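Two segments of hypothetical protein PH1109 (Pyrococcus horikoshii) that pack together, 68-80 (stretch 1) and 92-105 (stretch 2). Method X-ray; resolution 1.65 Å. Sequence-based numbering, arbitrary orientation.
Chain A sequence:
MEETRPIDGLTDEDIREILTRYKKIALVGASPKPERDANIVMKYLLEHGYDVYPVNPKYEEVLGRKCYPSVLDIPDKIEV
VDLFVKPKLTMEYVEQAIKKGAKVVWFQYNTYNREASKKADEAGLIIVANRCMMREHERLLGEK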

# COMPACT_ATOMS: atom_id res chain seq x y z
N TYR A 68 7.20 -8.24 -8.34
CA TYR A 68 7.10 -7.69 -9.69
C TYR A 68 7.74 -6.30 -9.82
O TYR A 68 7.78 -5.53 -8.87
N PRO A 69 8.25 -5.98 -11.02
CA PRO A 69 8.89 -4.68 -11.24
C PRO A 69 7.87 -3.54 -11.37
O PRO A 69 8.22 -2.37 -11.22
N SER A 70 6.62 -3.89 -11.63
CA SER A 70 5.55 -2.91 -11.78
C SER A 70 4.22 -3.47 -11.29
O SER A 70 3.99 -4.68 -11.30
N VAL A 71 3.33 -2.58 -10.86
CA VAL A 71 2.02 -2.98 -10.37
C VAL A 71 1.20 -3.66 -11.46
O VAL A 71 0.45 -4.60 -11.20
N LEU A 72 1.34 -3.17 -12.69
CA LEU A 72 0.60 -3.72 -13.82
C LEU A 72 1.04 -5.13 -14.19
O LEU A 72 0.29 -5.86 -14.86
N ASP A 73 2.24 -5.53 -13.77
CA ASP A 73 2.75 -6.86 -14.08
C ASP A 73 2.09 -7.94 -13.23
O ASP A 73 2.14 -9.12 -13.56
N ILE A 74 1.47 -7.53 -12.13
CA ILE A 74 0.80 -8.47 -11.24
C ILE A 74 -0.41 -9.08 -11.95
O ILE A 74 -1.29 -8.37 -12.42
N PRO A 75 -0.46 -10.42 -12.04
CA PRO A 75 -1.55 -11.14 -12.69
C PRO A 75 -2.91 -10.97 -12.00
O PRO A 75 -3.92 -10.71 -12.64
N ASP A 76 -2.91 -11.11 -10.67
CA ASP A 76 -4.13 -11.00 -9.88
C ASP A 76 -4.64 -9.57 -9.72
O ASP A 76 -3.89 -8.61 -9.90
N LYS A 77 -5.91 -9.44 -9.37
CA LYS A 77 -6.51 -8.12 -9.17
C LYS A 77 -5.93 -7.48 -7.92
O LYS A 77 -5.66 -8.16 -6.93
N ILE A 78 -5.72 -6.18 -7.98
CA ILE A 78 -5.17 -5.43 -6.86
C ILE A 78 -6.19 -4.40 -6.42
O ILE A 78 -6.76 -3.69 -7.24
N GLU A 79 -6.43 -4.32 -5.11
CA GLU A 79 -7.39 -3.36 -4.57
C GLU A 79 -6.69 -2.20 -3.88
O GLU A 79 -7.10 -1.05 -4.03
N VAL A 80 -5.63 -2.50 -3.14
CA VAL A 80 -4.88 -1.47 -2.43
C VAL A 80 -3.42 -1.41 -2.86
O VAL A 80 -2.72 -2.42 -2.90
N GLU A 92 4.60 7.69 -10.59
CA GLU A 92 4.68 6.58 -11.52
C GLU A 92 3.81 5.41 -11.06
O GLU A 92 3.08 4.82 -11.86
N TYR A 93 3.87 5.09 -9.77
CA TYR A 93 3.08 3.99 -9.23
C TYR A 93 1.60 4.30 -9.12
O TYR A 93 0.77 3.39 -9.16
N VAL A 94 1.25 5.58 -8.98
CA VAL A 94 -0.15 5.96 -8.91
C VAL A 94 -0.76 5.75 -10.29
O VAL A 94 -1.87 5.24 -10.42
N GLU A 95 -0.02 6.14 -11.32
CA GLU A 95 -0.47 5.98 -12.69
C GLU A 95 -0.69 4.49 -12.96
O GLU A 95 -1.64 4.11 -13.66
N GLN A 96 0.18 3.66 -12.40
CA GLN A 96 0.08 2.21 -12.56
C GLN A 96 -1.17 1.72 -11.83
O GLN A 96 -1.94 0.93 -12.37
N ALA A 97 -1.35 2.19 -10.60
CA ALA A 97 -2.50 1.80 -9.79
C ALA A 97 -3.78 2.16 -10.54
O ALA A 97 -4.76 1.42 -10.50
N ILE A 98 -3.77 3.31 -11.21
CA ILE A 98 -4.92 3.77 -11.97
C ILE A 98 -5.22 2.80 -13.09
O ILE A 98 -6.36 2.38 -13.27
N LYS A 99 -4.19 2.45 -13.85
CA LYS A 99 -4.34 1.52 -14.96
C LYS A 99 -4.76 0.14 -14.47
O LYS A 99 -5.54 -0.55 -15.13
N LYS A 100 -4.24 -0.26 -13.32
CA LYS A 100 -4.55 -1.56 -12.73
C LYS A 100 -5.98 -1.62 -12.21
O LYS A 100 -6.53 -2.70 -12.00
N GLY A 101 -6.58 -0.45 -12.01
CA GLY A 101 -7.94 -0.39 -11.52
C GLY A 101 -8.05 -0.57 -10.02
O GLY A 101 -9.06 -1.05 -9.50
N ALA A 102 -7.00 -0.17 -9.30
CA ALA A 102 -6.98 -0.28 -7.85
C ALA A 102 -8.13 0.54 -7.26
O ALA A 102 -8.67 1.42 -7.93
N LYS A 103 -8.48 0.26 -6.01
CA LYS A 103 -9.56 0.96 -5.34
C LYS A 103 -9.03 1.96 -4.32
O LYS A 103 -9.69 2.95 -4.00
N VAL A 104 -7.84 1.69 -3.80
CA VAL A 104 -7.23 2.54 -2.79
C VAL A 104 -5.74 2.75 -2.99
O VAL A 104 -5.02 1.83 -3.39
N VAL A 105 -5.28 3.97 -2.74
CA VAL A 105 -3.86 4.29 -2.82
C VAL A 105 -3.53 4.62 -1.37
O VAL A 105 -4.15 5.50 -0.77

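What holds the turn at Ser 70 and Val 71 against the helix? Gln 96 points toward stretch 1, with chi1 m and chi2 t, and its OE1 accepts a hydrogen bond from Val 71 N at 2.7 Å. Ser 70 OG, on a t rotamer, lies 2.8 Å from the same Gln 96 OE1, a weak contact whose proton has another acceptor within reach. Ser 70 OG also accepts from Leu 72 N at 3.2 Å, which ties the hydroxyl to its own turn. The nitrogen of the same amide is less firmly held: Gln 96 NE2 gives a weak bond to water 1 at 3.4 Å. That water donates to Pro 69 O at 2.8 Å and makes a weak bond with Tyr 93 OH at 3.3 Å, linking the stretches.

How is the lysine ammonium satisfied beside so many apolar groups? Lys 100 points toward stretch 1 and runs nearly straight beyond its p chi2, with chi1, chi3 and chi4 all t. Its tip reaches two backbone carbonyls: Lys 100 NZ donates to Ile 74 O at 2.6 Å and to Asp 76 O at 2.9 Å. Neither bond requires an acidic side chain. Along the way the aliphatic part packs on stretch 1, with Lys 100 CG 4.0 Å from Val 71 CG1 and Lys 100 CE 3.8 Å from Ile 78 CG1.

Which apolar side chains fill the space around these polar links? Val 71, a t rotamer, points toward the helix, and its CG2 meets Tyr 93 CD2 obliquely at 4.3 Å. Leu 72 starts sideways, but its m, t conformation brings the end closer, placing Leu 72 CD2 3.6 Å from Lys 99 CB. Farther along, Val 80 and Val 104, both t, lie on the same face of the sheet, with Val 80 CG2 4.0 Å from Val 104 CB.

What satisfies the backbone where the side chains give way to the sheet? The CA-to-CB bond of Glu 79 points away from stretch 2, while its carbonyl accepts twice: Glu 79 O takes Lys 103 N at 2.7 Å and Val 104 N at 2.8 Å, beside the parallel bridge of Val 80 with Val 104. Water 2 donates to Ile 78 O at 2.8 Å and Gly 101 O at 2.9 Å, joining two carbonyls that cannot bond each other. Water 3 accepts from Ile 78 N at 2.8 Å and donates to Lys 100 O at 3.1 Å.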

# COMPACT_ATOMS: atom_id res chain seq x y z
CB TYR A 68 5.62 -7.62 -10.11
CG TYR A 68 4.91 -8.95 -10.04
CD1 TYR A 68 4.50 -9.48 -8.81
CD2 TYR A 68 4.66 -9.70 -11.19
CE1 TYR A 68 3.87 -10.72 -8.74
CE2 TYR A 68 4.04 -10.94 -11.13
CZ TYR A 68 3.64 -11.44 -9.90
OH TYR A 68 3.02 -12.67 -9.85
CB PRO A 69 9.68 -4.90 -12.53
CG PRO A 69 8.81 -5.85 -13.28
CD PRO A 69 8.39 -6.84 -12.21
CB SER A 70 5.41 -2.50 -13.25
OG SER A 70 4.18 -1.84 -13.47
CB VAL A 71 1.22 -1.77 -9.83
CG1 VAL A 71 -0.19 -2.19 -9.47
CG2 VAL A 71 1.92 -1.18 -8.62
CB LEU A 72 0.74 -2.80 -15.04
CG LEU A 72 0.03 -1.44 -14.94
CD1 LEU A 72 0.29 -0.63 -16.20
CD2 LEU A 72 -1.46 -1.66 -14.75
CB ASP A 73 4.26 -6.92 -13.88
CG ASP A 73 5.01 -6.03 -14.86
OD1 ASP A 73 4.70 -6.08 -16.06
OD2 ASP A 73 5.92 -5.29 -14.42
CB ILE A 74 0.33 -7.77 -9.95
CG1 ILE A 74 1.54 -7.20 -9.22
CG2 ILE A 74 -0.42 -8.75 -9.07
CD1 ILE A 74 1.19 -6.29 -8.05
CB PRO A 75 -1.09 -12.60 -12.64
CG PRO A 75 0.40 -12.50 -12.57
CD PRO A 75 0.60 -11.35 -11.61
CB ASP A 76 -3.91 -11.64 -8.51
CG ASP A 76 -3.60 -13.12 -8.61
OD1 ASP A 76 -3.33 -13.75 -7.57
OD2 ASP A 76 -3.63 -13.65 -9.74
CB LYS A 77 -8.03 -8.22 -9.04
CG LYS A 77 -8.54 -8.78 -7.72
CD LYS A 77 -8.43 -10.30 -7.64
CE LYS A 77 -9.43 -10.98 -8.57
NZ LYS A 77 -9.11 -10.78 -10.01
CB ILE A 78 -3.87 -4.72 -7.24
CG1 ILE A 78 -2.79 -5.77 -7.51
CG2 ILE A 78 -3.42 -3.78 -6.14
CD1 ILE A 78 -2.51 -6.66 -6.31
CB GLU A 79 -8.33 -4.07 -3.60
CG GLU A 79 -9.01 -5.29 -4.22
CD GLU A 79 -9.72 -6.16 -3.20
OE1 GLU A 79 -9.10 -6.52 -2.19
OE2 GLU A 79 -10.90 -6.49 -3.43
CB VAL A 80 -4.91 -1.70 -0.89
CG1 VAL A 80 -4.14 -0.59 -0.18
CG2 VAL A 80 -6.34 -1.77 -0.39
CB GLU A 92 6.14 6.12 -11.67
CG GLU A 92 6.74 5.52 -10.41
CD GLU A 92 8.23 5.28 -10.52
OE1 GLU A 92 8.66 4.59 -11.47
OE2 GLU A 92 8.97 5.79 -9.65
CB TYR A 93 3.65 3.56 -7.87
CG TYR A 93 5.00 2.90 -8.01
CD1 TYR A 93 6.16 3.54 -7.56
CD2 TYR A 93 5.12 1.66 -8.62
CE1 TYR A 93 7.41 2.95 -7.73
CE2 TYR A 93 6.37 1.06 -8.80
CZ TYR A 93 7.50 1.71 -8.35
OH TYR A 93 8.74 1.13 -8.53
CB VAL A 94 -0.32 7.44 -8.50
CG1 VAL A 94 -1.76 7.88 -8.70
CG2 VAL A 94 0.08 7.63 -7.05
CB GLU A 95 0.57 6.55 -13.66
CG GLU A 95 0.72 8.07 -13.54
CD GLU A 95 1.83 8.63 -14.41
OE1 GLU A 95 1.97 9.87 -14.46
OE2 GLU A 95 2.57 7.83 -15.02
CB GLN A 96 1.31 1.52 -11.97
CG GLN A 96 2.54 1.56 -12.87
CD GLN A 96 3.75 0.96 -12.19
OE1 GLN A 96 3.64 0.03 -11.39
NE2 GLN A 96 4.93 1.48 -12.51
CB ALA A 97 -2.46 2.51 -8.44
CB ILE A 98 -4.67 5.16 -12.61
CG1 ILE A 98 -4.38 6.18 -11.51
CG2 ILE A 98 -5.90 5.61 -13.39
CD1 ILE A 98 -5.48 6.27 -10.48
CB LYS A 99 -3.02 1.40 -15.74
CG LYS A 99 -2.64 2.63 -16.55
CD LYS A 99 -3.78 3.07 -17.47
CE LYS A 99 -3.27 3.91 -18.63
NZ LYS A 99 -2.45 3.10 -19.57
CB LYS A 100 -3.57 -1.86 -11.59
CG LYS A 100 -3.75 -3.22 -10.92
CD LYS A 100 -3.47 -4.36 -11.89
CE LYS A 100 -3.62 -5.71 -11.20
NZ LYS A 100 -3.36 -6.84 -12.12
CB ALA A 102 -5.65 0.21 -7.30
CB LYS A 103 -10.47 -0.03 -4.62
CG LYS A 103 -11.16 -1.04 -5.52
CD LYS A 103 -12.21 -0.39 -6.39
CE LYS A 103 -12.98 -1.43 -7.19
NZ LYS A 103 -14.02 -0.81 -8.06
CB VAL A 104 -7.42 1.92 -1.38
CG1 VAL A 104 -6.75 2.78 -0.32
CG2 VAL A 104 -8.90 1.76 -1.07
CB VAL A 105 -3.57 5.52 -3.71
CG1 VAL A 105 -2.07 5.80 -3.72
CG2 VAL A 105 -4.06 5.25 -5.12
O HOH W 1 8.09 0.42 -11.68
O HOH W 2 -9.52 -3.17 -7.62
O HOH W 3 -6.94 -5.31 -10.35